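Local coordinates for enoyl-CoA hydratase/isomerase family protein (Ruegeria pomeroyi, PDB 3L3S), which probably acts as a hydro-lyase of the crotonase superfamily, most of whose members work on acyl-CoA thioesters, at residues 8-12 against 21-25; 26-31 against 62-68; 57-63 against 109-115; 118-124 against 150-155; 128-134 against 185-191. All coordinates share one frame. Numbering follows the deposited sequence.

Overall arrangement
Interactions 1, 3 and 5 lie along one mixed sheet. Interaction 1 is the antiparallel hairpin at one edge, a surface contact. Interaction 3 pairs parallel inner strands and continues into a second, smaller sheet. Interaction 5 adds a parallel strand at the other edge. Interaction 2 shares Ile-62 and Phe-63 with interaction 3 and packs a loop against the turn after strand 62-64. Interactions 2, 3 and 5 are partly buried. His-28 bonds to Gly-23 of interaction 1 and Pro-59 of interaction 3. Interaction 4 is fully buried, and its helices meet through apolar side chains and one water. Backbone hydrogen bonds dominate the edge pairings. Met-123 of interaction 4 touches both interaction 3 and interaction 5.

Interaction 1: residues 8-12 against 21-25; sequences LLGEV and TLGRA
Residues 8-12 and 21-25 are the two arms of an antiparallel beta hairpin, strands 9-14 and 17-22, at the edge of the main sheet. Their touching parts run 153° apart. Leu-9 faces Leu-22 in a non-hydrogen-bonded pair, with CA atoms 5.2 Å apart. Gly-10 faces Thr-21 in a hydrogen-bonded pair. There Gly-10 N gives to Thr-21 O at 3.0 Å, and Thr-21 N gives to Gly-10 O at 2.9 Å. Beyond the strand, Gly-23 N bonds to Leu-8 O at 3.2 Å.

Leu-9 and Leu-22 share one face, where both touch Leu-38 of helix 32-45. Leu-9 has an off-well chi1 of -126° with chi2 t. This swings its CD2 to 4.4 Å from Leu-22 CD1. Leu-22 has chi1 -92° and chi2 p. Thr-21, chi1 m, points to the other face and touches Pro-59.

Leu-8 takes the t, p rotamer. Its CA-to-CB bond points toward segment 21-25. A CB on Gly-23 would clash with Leu-8 CG. Arg-24 has left-handed backbone angles (58/49), and chi1 and chi2 both m. Its chain bends back until NH1 is 3.4 Å from Leu-8 CD2. This is a packing contact oblique to the guanidinium.

The chemistry is therefore backbone pairing first. Leu-9 and Leu-22 turn an apolar face to helix 32-45, and at the exposed end the Arg-24 guanidinium packs against a methyl of Leu-8.

Interaction 2: residues 26-31 against 62-68; sequences PAHPLS and IFCAGHD
This contact belongs to the crotonase fold: the loop before helix 32-45 lies over the turn that follows strand 62-64. In this family such a turn usually supplies a backbone NH to the oxyanion hole, and segment 62-68 fits that position. Neither segment is regular throughout. The chain turns a corner at Phe-63. Pro-26 follows a cis peptide bond, and His-28 has left-handed angles (44/55). Leu-30 centres an inverse gamma turn, and Ser-31 is the N-cap of the helix.

CA atoms match Ala-27 with Ala-65 (5.3 Å), His-28 with Cys-64 (5.0 Å) and Leu-30 with His-67 (4.4 Å). Ala-65 N bonds to Ala-27 O at 2.9 Å, and Leu-30 N to Gly-66 O at 2.7 Å.

Ala-27 CB touches both Ala-65 CB, 3.9 Å, and Ile-62 CD1, 4.2 Å. Leu-30 (m, t), with the largest covered area, drops into a hollow lined by Cys-64 SG (3.6 Å from Leu-30 CG), Ala-118, Leu-38 and Met-97. The Pro-29 ring meets Asp-68, CB to CB at 3.6 Å. His-28 (chi1 m) lays its ring edge on Ile-62 O, while its NE2 bonds to Pro-59 O. Gly-66, at phi 104°, has no room for a CB beside the preceding carbonyl.

At the outer end, water 1 lies 2.8 Å from Pro-26 O and accepts from Ile-62 N at 2.9 Å.

Interaction 3: residues 57-63 against 109-115; sequences HGPGRIF and ALVEGIA
Phe-63, chi1 t, fills the apolar centre, where the large mixed sheet and the small parallel sheet of the crotonase fold diverge. Val-111 CG2 lies over the ring face, 3.8 Å from its centroid in a CH-pi contact. Ala-109 CB is 4.2 Å from Phe-63 CZ, and Ala-115 CB is 4.1 Å from Phe-63 CD2. Leu-122 and Met-123 also touch this ring.

His-57 pairs parallel with Leu-110, CA to CA 5.1 Å, in the larger sheet. Ile-62 matches Ile-114, CA to CA 4.6 Å, in the smaller one. Ile-114 N bonds to Arg-61 O at 3.1 Å, and Phe-63 N to Ile-114 O at 2.8 Å. Ile-62 CG1 packs 3.8 Å from Ile-114 CG2. A CB on Gly-113 would clash with Gly-60 O and Arg-61 O.

Leu-110 (t, t) places CD1 over the His-57 ring, 4.1 Å from its centroid. At the polar edge Glu-112 OE1 takes a weak bond from His-57 NE2 at 3.3 Å and a stronger one from Gly-60 N at 2.9 Å.

Interaction 4: residues 118-124 against 150-155; sequences AGLQLMA and TPAVAV
Gln-121 lies across Pro-151 and Ala-154 in an extended t, t rotamer. Its CG is 4.0 Å from Ala-154 CB, and its OE1 is 3.6 Å from Pro-151 CG. Its amide NE2 bonds to Tyr-232 of the second subunit, so this side chain joins the two helices to the subunit interface.

Helices 118-124 and 150-155 run nearly parallel. Their short axes approach to 8.1 Å and cross at 27°. CA atoms are nearest at Gln-121 with Pro-151 (4.7 Å) and Ala-124 with Val-155 (5.5 Å). Small residues permit this: Ala-124 CB is 4.0 Å from Ala-154 CB and 4.1 Å from Val-155 CG2. Leu-120 (t, p) sets its CG 4.0 Å from Val-155 CG2. At the N-terminal end, Pro-151 CG is 3.7 Å from Ala-118 N. At the other end water 2 donates to Ala-124 O at 2.6 Å and to Ala-154 O at 2.7 Å.

Every touching residue is buried. Met-239 of the second subunit packs on Thr-150 and Pro-151. In the crotonase fold the N-terminus of the helix equivalent to 118-124 usually gives an oxyanion-hole NH. Helix 118-124, starting beside segment 62-68, is consistent with that, with helix 150-155 packed along its side.

Interaction 5: residues 128-134 against 185-191; sequences LAYASPA and INRILPE
Backbone hydrogen bonds set the parallel register of strand 128-131 and the short, weakly bonded strand 187-188, an edge of the main crotonase sheet. Asn-186 N gives to Ala-129 O at 2.7 Å, and Leu-189 N to Ala-131 O at 3.0 Å. Ala-131 N to Arg-187 O, 3.4 Å, is weak. Ala-131 pairs with Ile-188, CA to CA 5.2 Å.

CA-H...O contacts extend this. Ser-132 CA is 3.4 Å from Leu-189 O, and Ile-188 CA is 3.5 Å from Ala-131 O.

Apolar packing covers both faces. Ile-185 (p, t) sets CD1 3.8 Å from Ala-131 CB and CG2 3.9 Å from Ala-129 CB. Ile-188 (m, t) puts CG2 3.7 Å from Pro-133 CG. On the other face Tyr-130 (chi1 m) has CD1 3.8 Å from Arg-187 CB, at the ring edge, and 4.2 Å from Leu-189 CD1.

So a few backbone bonds and apolar packing on both faces hold the edge strand, while Tyr-130 OH bonds to Glu-166 of the third subunit.

Interaction 1: residues 8-12 against 21-25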
# COMPACT_ATOMS: atom_id res chain seq x y z
N LEU B 8 -28.10 21.73 -1.06
CA LEU B 8 -29.00 21.26 0.03
C LEU B 8 -28.30 20.26 0.95
O LEU B 8 -27.96 19.14 0.54
CB LEU B 8 -30.29 20.66 -0.55
CG LEU B 8 -31.40 20.16 0.39
CD1 LEU B 8 -32.06 21.33 1.13
CD2 LEU B 8 -32.42 19.36 -0.44
N LEU B 9 -28.16 20.66 2.21
CA LEU B 9 -27.49 19.86 3.23
C LEU B 9 -28.17 19.98 4.59
O LEU B 9 -28.55 21.08 5.01
CB LEU B 9 -26.05 20.35 3.40
CG LEU B 9 -24.84 19.44 3.30
CD1 LEU B 9 -23.66 20.25 3.78
CD2 LEU B 9 -24.96 18.19 4.14
N GLY B 10 -28.26 18.86 5.28
CA GLY B 10 -28.86 18.83 6.61
C GLY B 10 -27.75 18.73 7.63
O GLY B 10 -26.85 17.89 7.49
N GLU B 11 -27.78 19.60 8.64
CA GLU B 11 -26.78 19.62 9.71
C GLU B 11 -27.40 19.48 11.09
O GLU B 11 -28.38 20.17 11.41
CB GLU B 11 -25.98 20.92 9.67
CG GLU B 11 -24.95 21.02 8.57
CD GLU B 11 -24.34 22.40 8.46
OE1 GLU B 11 -23.80 22.90 9.47
OE2 GLU B 11 -24.40 22.98 7.37
N VAL B 12 -26.86 18.56 11.89
CA VAL B 12 -27.30 18.32 13.27
C VAL B 12 -26.11 17.96 14.15
O VAL B 12 -25.36 17.03 13.83
CB VAL B 12 -28.40 17.18 13.43
CG1 VAL B 12 -29.79 17.71 13.11
CG2 VAL B 12 -28.09 15.98 12.56
N THR B 21 -25.94 15.30 6.47
CA THR B 21 -26.87 14.45 5.73
C THR B 21 -27.18 15.07 4.36
O THR B 21 -27.94 16.04 4.26
CB THR B 21 -28.13 14.16 6.58
OG1 THR B 21 -27.72 13.53 7.81
CG2 THR B 21 -29.07 13.23 5.87
N LEU B 22 -26.54 14.51 3.34
CA LEU B 22 -26.69 14.94 1.94
C LEU B 22 -28.14 14.92 1.43
O LEU B 22 -28.81 13.88 1.47
CB LEU B 22 -25.80 14.06 1.05
CG LEU B 22 -24.36 14.44 0.67
CD1 LEU B 22 -23.49 14.73 1.88
CD2 LEU B 22 -23.77 13.32 -0.15
N GLY B 23 -28.62 16.08 0.98
CA GLY B 23 -29.97 16.17 0.45
C GLY B 23 -30.03 15.80 -1.03
O GLY B 23 -29.16 15.08 -1.53
N ARG B 24 -31.05 16.33 -1.72
CA ARG B 24 -31.28 16.10 -3.16
C ARG B 24 -31.43 14.62 -3.50
O ARG B 24 -30.79 14.09 -4.42
CB ARG B 24 -30.17 16.76 -4.02
CG ARG B 24 -30.17 18.27 -4.06
CD ARG B 24 -31.11 18.81 -5.14
NE ARG B 24 -30.98 20.26 -5.34
CZ ARG B 24 -31.55 21.19 -4.58
NH1 ARG B 24 -32.32 20.84 -3.55
NH2 ARG B 24 -31.37 22.47 -4.85
N ALA B 25 -32.29 13.96 -2.71
CA ALA B 25 -32.63 12.54 -2.85
C ALA B 25 -33.13 12.22 -4.26
O ALA B 25 -33.75 13.08 -4.89
CB ALA B 25 -33.68 12.17 -1.81

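Interaction 2: residues 26-31 against 62-68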
# COMPACT_ATOMS: atom_id res chain seq x y z
N PRO B 26 -32.84 11.02 -4.80
CA PRO B 26 -32.08 9.88 -4.26
C PRO B 26 -30.59 9.82 -4.58
O PRO B 26 -29.82 9.26 -3.79
CB PRO B 26 -32.81 8.70 -4.87
CG PRO B 26 -33.10 9.19 -6.25
CD PRO B 26 -33.58 10.61 -6.01
N ALA B 27 -30.19 10.39 -5.71
CA ALA B 27 -28.80 10.38 -6.19
C ALA B 27 -27.78 11.20 -5.41
O ALA B 27 -26.57 10.98 -5.56
CB ALA B 27 -28.77 10.75 -7.67
N HIS B 28 -28.26 12.14 -4.59
CA HIS B 28 -27.45 13.07 -3.76
C HIS B 28 -26.29 13.63 -4.60
O HIS B 28 -25.12 13.53 -4.21
CB HIS B 28 -26.90 12.35 -2.51
CG HIS B 28 -27.93 11.67 -1.68
ND1 HIS B 28 -29.00 12.34 -1.12
CD2 HIS B 28 -28.07 10.37 -1.33
CE1 HIS B 28 -29.74 11.48 -0.45
NE2 HIS B 28 -29.21 10.28 -0.56
N PRO B 29 -26.61 14.25 -5.77
CA PRO B 29 -25.53 14.77 -6.61
C PRO B 29 -24.66 15.93 -6.13
O PRO B 29 -25.13 16.85 -5.46
CB PRO B 29 -26.26 15.11 -7.89
CG PRO B 29 -27.54 15.62 -7.43
CD PRO B 29 -27.91 14.63 -6.35
N LEU B 30 -23.39 15.82 -6.47
CA LEU B 30 -22.39 16.83 -6.16
C LEU B 30 -22.43 17.90 -7.25
O LEU B 30 -21.57 17.95 -8.14
CB LEU B 30 -20.99 16.22 -6.02
CG LEU B 30 -20.78 15.31 -4.81
CD1 LEU B 30 -19.54 14.49 -4.98
CD2 LEU B 30 -20.69 16.11 -3.54
N SER B 31 -23.49 18.72 -7.22
CA SER B 31 -23.64 19.84 -8.14
C SER B 31 -22.72 20.95 -7.60
O SER B 31 -22.11 20.78 -6.53
CB SER B 31 -25.10 20.31 -8.17
OG SER B 31 -25.55 20.76 -6.90
N ILE B 62 -28.63 5.09 -2.98
CA ILE B 62 -27.42 5.69 -3.53
C ILE B 62 -26.74 6.55 -2.46
O ILE B 62 -27.40 7.38 -1.83
CB ILE B 62 -27.72 6.58 -4.80
CG1 ILE B 62 -28.47 5.78 -5.88
CG2 ILE B 62 -26.41 7.11 -5.40
CD1 ILE B 62 -28.88 6.55 -7.12
N PHE B 63 -25.44 6.33 -2.24
CA PHE B 63 -24.69 7.14 -1.28
C PHE B 63 -24.51 8.52 -1.92
O PHE B 63 -24.84 9.53 -1.31
CB PHE B 63 -23.33 6.53 -0.94
CG PHE B 63 -22.45 7.42 -0.08
CD1 PHE B 63 -22.79 7.70 1.26
CD2 PHE B 63 -21.28 8.00 -0.61
CE1 PHE B 63 -21.98 8.55 2.06
CE2 PHE B 63 -20.46 8.84 0.17
CZ PHE B 63 -20.81 9.12 1.51
N CYS B 64 -23.99 8.51 -3.15
CA CYS B 64 -23.74 9.70 -3.94
C CYS B 64 -23.34 9.26 -5.35
O CYS B 64 -22.43 8.44 -5.52
CB CYS B 64 -22.64 10.56 -3.31
SG CYS B 64 -22.23 12.04 -4.21
N ALA B 65 -24.04 9.80 -6.34
CA ALA B 65 -23.81 9.47 -7.75
C ALA B 65 -22.64 10.24 -8.36
O ALA B 65 -22.10 9.86 -9.39
CB ALA B 65 -25.09 9.68 -8.57
N GLY B 66 -22.21 11.28 -7.64
CA GLY B 66 -21.13 12.11 -8.12
C GLY B 66 -21.73 13.40 -8.63
O GLY B 66 -22.81 13.78 -8.18
N HIS B 67 -21.05 14.05 -9.57
CA HIS B 67 -21.54 15.31 -10.15
C HIS B 67 -22.79 15.05 -10.98
O HIS B 67 -22.91 13.97 -11.59
CB HIS B 67 -20.48 15.93 -11.09
CG HIS B 67 -19.14 16.14 -10.45
ND1 HIS B 67 -18.04 15.37 -10.77
CD2 HIS B 67 -18.71 17.06 -9.56
CE1 HIS B 67 -16.99 15.81 -10.09
NE2 HIS B 67 -17.37 16.83 -9.35
N ASP B 68 -23.75 15.97 -10.96
CA ASP B 68 -24.93 15.77 -11.80
C ASP B 68 -24.63 16.29 -13.18
O ASP B 68 -24.02 17.36 -13.35
CB ASP B 68 -26.23 16.38 -11.24
CG ASP B 68 -26.22 17.88 -11.15
OD1 ASP B 68 -25.15 18.47 -10.90
OD2 ASP B 68 -27.31 18.48 -11.33
O HOH W 1 -30.42 7.18 -1.96

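Interaction 3: residues 57-63 against 109-115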
# COMPACT_ATOMS: atom_id res chain seq x y z
N HIS B 57 -23.20 11.41 5.64
CA HIS B 57 -24.21 10.41 5.32
C HIS B 57 -25.00 10.77 4.06
O HIS B 57 -25.62 11.84 3.98
CB HIS B 57 -25.16 10.26 6.53
CG HIS B 57 -26.12 9.10 6.46
ND1 HIS B 57 -27.21 9.01 7.30
CD2 HIS B 57 -26.14 7.98 5.70
CE1 HIS B 57 -27.86 7.88 7.06
NE2 HIS B 57 -27.23 7.24 6.10
N GLY B 58 -24.93 9.88 3.08
CA GLY B 58 -25.70 9.99 1.85
C GLY B 58 -26.68 8.85 2.03
O GLY B 58 -26.32 7.71 1.74
N PRO B 59 -27.91 9.09 2.55
CA PRO B 59 -28.92 8.05 2.79
C PRO B 59 -29.50 7.29 1.61
O PRO B 59 -29.55 7.80 0.49
CB PRO B 59 -30.04 8.81 3.52
CG PRO B 59 -29.37 10.02 4.05
CD PRO B 59 -28.47 10.40 2.93
N GLY B 60 -29.89 6.04 1.88
CA GLY B 60 -30.54 5.18 0.91
C GLY B 60 -29.81 4.39 -0.15
O GLY B 60 -28.61 4.08 -0.03
N ARG B 61 -30.58 4.04 -1.18
CA ARG B 61 -30.14 3.28 -2.35
C ARG B 61 -28.81 3.77 -2.96
O ARG B 61 -28.01 2.97 -3.46
CB ARG B 61 -31.27 3.31 -3.40
CG ARG B 61 -30.89 2.86 -4.81
CD ARG B 61 -32.03 2.97 -5.79
NE ARG B 61 -32.83 4.19 -5.65
CZ ARG B 61 -33.19 4.97 -6.66
NH1 ARG B 61 -32.81 4.69 -7.90
NH2 ARG B 61 -34.00 5.99 -6.45
N ILE B 62 -28.63 5.09 -2.98
CA ILE B 62 -27.42 5.69 -3.53
C ILE B 62 -26.74 6.55 -2.46
O ILE B 62 -27.40 7.38 -1.83
CB ILE B 62 -27.72 6.58 -4.80
CG1 ILE B 62 -28.47 5.78 -5.88
CG2 ILE B 62 -26.41 7.11 -5.40
CD1 ILE B 62 -28.88 6.55 -7.12
N PHE B 63 -25.44 6.33 -2.24
CA PHE B 63 -24.69 7.14 -1.28
C PHE B 63 -24.51 8.52 -1.92
O PHE B 63 -24.84 9.53 -1.31
CB PHE B 63 -23.33 6.53 -0.94
CG PHE B 63 -22.45 7.42 -0.08
CD1 PHE B 63 -22.79 7.70 1.26
CD2 PHE B 63 -21.28 8.00 -0.61
CE1 PHE B 63 -21.98 8.55 2.06
CE2 PHE B 63 -20.46 8.84 0.17
CZ PHE B 63 -20.81 9.12 1.51
N ALA B 109 -17.55 8.30 6.80
CA ALA B 109 -18.58 8.13 5.79
C ALA B 109 -19.46 6.91 6.10
O ALA B 109 -18.95 5.82 6.41
CB ALA B 109 -17.94 8.00 4.43
N LEU B 110 -20.78 7.12 6.08
CA LEU B 110 -21.78 6.06 6.32
C LEU B 110 -22.41 5.75 4.95
O LEU B 110 -23.16 6.57 4.40
CB LEU B 110 -22.83 6.56 7.32
CG LEU B 110 -23.78 5.65 8.11
CD1 LEU B 110 -24.41 6.49 9.21
CD2 LEU B 110 -24.88 5.02 7.27
N VAL B 111 -22.08 4.57 4.42
CA VAL B 111 -22.54 4.12 3.10
C VAL B 111 -23.54 2.94 3.16
O VAL B 111 -23.19 1.86 3.63
CB VAL B 111 -21.31 3.74 2.21
CG1 VAL B 111 -21.71 3.24 0.84
CG2 VAL B 111 -20.42 4.95 2.05
N GLU B 112 -24.74 3.17 2.62
CA GLU B 112 -25.83 2.17 2.58
C GLU B 112 -26.11 1.66 1.16
O GLU B 112 -26.77 0.63 0.99
CB GLU B 112 -27.14 2.75 3.13
CG GLU B 112 -27.12 3.13 4.61
CD GLU B 112 -28.28 4.02 5.02
OE1 GLU B 112 -28.68 4.90 4.23
OE2 GLU B 112 -28.79 3.85 6.15
N GLY B 113 -25.65 2.41 0.16
CA GLY B 113 -25.86 2.04 -1.23
C GLY B 113 -24.68 2.23 -2.16
O GLY B 113 -23.53 2.04 -1.77
N ILE B 114 -24.97 2.61 -3.41
CA ILE B 114 -23.91 2.80 -4.39
C ILE B 114 -23.17 4.14 -4.32
O ILE B 114 -23.77 5.22 -4.20
CB ILE B 114 -24.39 2.44 -5.85
CG1 ILE B 114 -23.22 2.53 -6.86
CG2 ILE B 114 -25.58 3.29 -6.26
CD1 ILE B 114 -23.54 2.06 -8.29
N ALA B 115 -21.85 4.03 -4.31
CA ALA B 115 -20.95 5.18 -4.27
C ALA B 115 -20.23 5.17 -5.62
O ALA B 115 -19.36 4.32 -5.88
CB ALA B 115 -19.96 5.05 -3.11

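Interaction 4: residues 118-124 against 150-155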
# COMPACT_ATOMS: atom_id res chain seq x y z
N ALA B 118 -17.52 10.72 -8.43
CA ALA B 118 -17.14 11.68 -7.38
C ALA B 118 -17.77 11.33 -6.03
O ALA B 118 -17.36 11.85 -4.99
CB ALA B 118 -17.47 13.11 -7.81
N GLY B 119 -18.73 10.41 -6.07
CA GLY B 119 -19.41 9.92 -4.89
C GLY B 119 -18.54 8.92 -4.15
O GLY B 119 -18.62 8.80 -2.92
N LEU B 120 -17.69 8.21 -4.90
CA LEU B 120 -16.75 7.26 -4.30
C LEU B 120 -15.55 8.05 -3.76
O LEU B 120 -14.97 7.68 -2.76
CB LEU B 120 -16.31 6.20 -5.31
CG LEU B 120 -15.40 5.07 -4.84
CD1 LEU B 120 -16.02 4.30 -3.68
CD2 LEU B 120 -15.12 4.15 -6.00
N GLN B 121 -15.26 9.19 -4.40
CA GLN B 121 -14.17 10.09 -4.01
C GLN B 121 -14.44 10.72 -2.63
O GLN B 121 -13.54 10.76 -1.79
CB GLN B 121 -14.02 11.20 -5.06
CG GLN B 121 -13.02 12.31 -4.75
CD GLN B 121 -12.83 13.29 -5.88
OE1 GLN B 121 -13.65 13.39 -6.81
NE2 GLN B 121 -11.73 14.02 -5.83
N LEU B 122 -15.68 11.17 -2.41
CA LEU B 122 -16.14 11.79 -1.16
C LEU B 122 -15.94 10.84 -0.00
O LEU B 122 -15.46 11.22 1.07
CB LEU B 122 -17.63 12.15 -1.25
CG LEU B 122 -18.30 12.90 -0.08
CD1 LEU B 122 -17.80 14.34 -0.02
CD2 LEU B 122 -19.82 12.87 -0.24
N MSE B 123 -16.29 9.58 -0.27
CA MSE B 123 -16.17 8.49 0.69
C MSE B 123 -14.68 8.19 0.90
O MSE B 123 -14.22 8.10 2.04
CB MSE B 123 -16.89 7.26 0.14
CG MSE B 123 -17.14 6.19 1.16
SE MSE B 123 -16.97 4.40 0.41
CE MSE B 123 -15.06 4.55 0.08
N ALA B 124 -13.93 8.09 -0.20
CA ALA B 124 -12.50 7.82 -0.16
C ALA B 124 -11.69 8.92 0.53
O ALA B 124 -10.67 8.63 1.13
CB ALA B 124 -11.97 7.57 -1.55
N THR B 150 -10.12 12.64 -11.44
CA THR B 150 -10.15 13.23 -10.09
C THR B 150 -10.61 12.24 -9.01
O THR B 150 -10.01 12.20 -7.96
CB THR B 150 -10.87 14.62 -10.03
OG1 THR B 150 -12.15 14.56 -10.67
CG2 THR B 150 -10.03 15.68 -10.69
N PRO B 151 -11.66 11.39 -9.28
CA PRO B 151 -12.03 10.46 -8.22
C PRO B 151 -10.99 9.39 -7.93
O PRO B 151 -10.87 8.95 -6.79
CB PRO B 151 -13.35 9.88 -8.72
CG PRO B 151 -13.93 10.99 -9.44
CD PRO B 151 -12.77 11.46 -10.25
N ALA B 152 -10.17 9.06 -8.95
CA ALA B 152 -9.12 8.05 -8.78
C ALA B 152 -7.94 8.53 -7.92
O ALA B 152 -7.15 7.72 -7.45
CB ALA B 152 -8.63 7.52 -10.12
N VAL B 153 -7.87 9.85 -7.69
CA VAL B 153 -6.84 10.45 -6.85
C VAL B 153 -7.05 10.04 -5.39
O VAL B 153 -6.15 9.46 -4.78
CB VAL B 153 -6.81 12.00 -7.00
CG1 VAL B 153 -5.84 12.64 -6.02
CG2 VAL B 153 -6.42 12.38 -8.40
N ALA B 154 -8.25 10.27 -4.88
CA ALA B 154 -8.59 9.91 -3.51
C ALA B 154 -8.69 8.39 -3.33
O ALA B 154 -8.24 7.87 -2.30
CB ALA B 154 -9.88 10.58 -3.06
N VAL B 155 -9.21 7.69 -4.34
CA VAL B 155 -9.35 6.23 -4.32
C VAL B 155 -7.98 5.52 -4.33
O VAL B 155 -7.77 4.57 -3.57
CB VAL B 155 -10.25 5.70 -5.50
CG1 VAL B 155 -10.39 4.18 -5.45
CG2 VAL B 155 -11.64 6.30 -5.43
O HOH W 2 -8.25 8.88 0.25

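Interaction 5: residues 128-134 against 185-191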
# COMPACT_ATOMS: atom_id res chain seq x y z
N LEU B 128 -12.45 7.43 7.75
CA LEU B 128 -13.09 6.13 7.92
C LEU B 128 -14.35 5.96 7.03
O LEU B 128 -14.95 6.95 6.59
CB LEU B 128 -13.43 5.88 9.39
CG LEU B 128 -12.29 5.99 10.43
CD1 LEU B 128 -12.83 5.80 11.83
CD2 LEU B 128 -11.19 4.99 10.12
N ALA B 129 -14.70 4.71 6.74
CA ALA B 129 -15.87 4.40 5.91
C ALA B 129 -16.47 3.06 6.34
O ALA B 129 -15.76 2.06 6.44
CB ALA B 129 -15.49 4.36 4.43
N TYR B 130 -17.76 3.09 6.65
CA TYR B 130 -18.48 1.89 7.09
C TYR B 130 -19.67 1.64 6.17
O TYR B 130 -20.49 2.53 5.90
CB TYR B 130 -18.94 2.03 8.55
CG TYR B 130 -17.78 2.18 9.51
CD1 TYR B 130 -17.15 1.04 10.06
CD2 TYR B 130 -17.22 3.45 9.79
CE1 TYR B 130 -15.98 1.16 10.86
CE2 TYR B 130 -16.06 3.59 10.57
CZ TYR B 130 -15.43 2.44 11.10
OH TYR B 130 -14.25 2.57 11.79
N ALA B 131 -19.75 0.41 5.67
CA ALA B 131 -20.81 0.03 4.76
C ALA B 131 -21.68 -1.13 5.18
O ALA B 131 -21.36 -1.88 6.11
CB ALA B 131 -20.21 -0.23 3.38
N SER B 132 -22.84 -1.22 4.52
CA SER B 132 -23.82 -2.29 4.72
C SER B 132 -23.46 -3.30 3.61
O SER B 132 -22.71 -2.94 2.71
CB SER B 132 -25.25 -1.75 4.52
OG SER B 132 -25.62 -1.65 3.14
N PRO B 133 -23.96 -4.56 3.68
CA PRO B 133 -23.63 -5.52 2.61
C PRO B 133 -24.09 -5.18 1.20
O PRO B 133 -23.42 -5.53 0.24
CB PRO B 133 -24.25 -6.81 3.11
CG PRO B 133 -24.03 -6.71 4.56
CD PRO B 133 -24.50 -5.29 4.84
N ALA B 134 -25.19 -4.43 1.08
CA ALA B 134 -25.75 -4.02 -0.21
C ALA B 134 -24.99 -2.89 -0.93
O ALA B 134 -25.30 -2.56 -2.08
CB ALA B 134 -27.20 -3.62 -0.03
N ILE B 185 -13.29 0.35 2.45
CA ILE B 185 -14.11 0.58 3.64
C ILE B 185 -13.40 -0.10 4.82
O ILE B 185 -12.53 -0.94 4.62
CB ILE B 185 -15.58 0.06 3.49
CG1 ILE B 185 -15.60 -1.38 2.97
CG2 ILE B 185 -16.38 1.03 2.61
CD1 ILE B 185 -16.95 -2.06 2.96
N ASN B 186 -13.80 0.26 6.05
CA ASN B 186 -13.20 -0.29 7.27
C ASN B 186 -13.83 -1.55 7.85
O ASN B 186 -13.11 -2.42 8.36
CB ASN B 186 -13.15 0.78 8.36
CG ASN B 186 -12.20 1.92 8.03
OD1 ASN B 186 -11.03 1.91 8.41
ND2 ASN B 186 -12.71 2.92 7.31
N ARG B 187 -15.16 -1.65 7.78
CA ARG B 187 -15.89 -2.80 8.33
C ARG B 187 -17.26 -2.90 7.68
O ARG B 187 -17.85 -1.89 7.30
CB ARG B 187 -16.03 -2.63 9.85
CG ARG B 187 -16.30 -3.90 10.64
CD ARG B 187 -16.21 -3.63 12.15
NE ARG B 187 -16.58 -4.82 12.92
CZ ARG B 187 -16.82 -4.84 14.23
NH1 ARG B 187 -16.73 -3.74 14.96
NH2 ARG B 187 -17.21 -5.98 14.81
N ILE B 188 -17.75 -4.13 7.51
CA ILE B 188 -19.08 -4.38 6.94
C ILE B 188 -19.99 -4.73 8.11
O ILE B 188 -19.68 -5.62 8.90
CB ILE B 188 -19.13 -5.58 5.94
CG1 ILE B 188 -18.27 -5.31 4.71
CG2 ILE B 188 -20.57 -5.81 5.47
CD1 ILE B 188 -18.06 -6.56 3.85
N LEU B 189 -21.10 -4.01 8.22
CA LEU B 189 -22.06 -4.25 9.29
C LEU B 189 -23.50 -4.45 8.78
O LEU B 189 -23.84 -3.93 7.71
CB LEU B 189 -22.04 -3.07 10.28
CG LEU B 189 -20.83 -3.13 11.21
CD1 LEU B 189 -19.91 -1.98 10.89
CD2 LEU B 189 -21.25 -3.18 12.66
N PRO B 190 -24.33 -5.25 9.51
CA PRO B 190 -25.72 -5.45 9.06
C PRO B 190 -26.43 -4.08 9.09
O PRO B 190 -26.20 -3.30 10.02
CB PRO B 190 -26.28 -6.43 10.10
CG PRO B 190 -25.34 -6.34 11.27
CD PRO B 190 -24.01 -6.18 10.61
N GLU B 191 -27.21 -3.79 8.05
CA GLU B 191 -27.89 -2.49 7.90
C GLU B 191 -28.72 -1.91 9.03
O GLU B 191 -29.00 -0.71 9.03
CB GLU B 191 -28.64 -2.37 6.57
CG GLU B 191 -29.28 -3.63 6.06
CD GLU B 191 -28.35 -4.49 5.20
OE1 GLU B 191 -28.21 -4.19 3.99
OE2 GLU B 191 -27.79 -5.47 5.73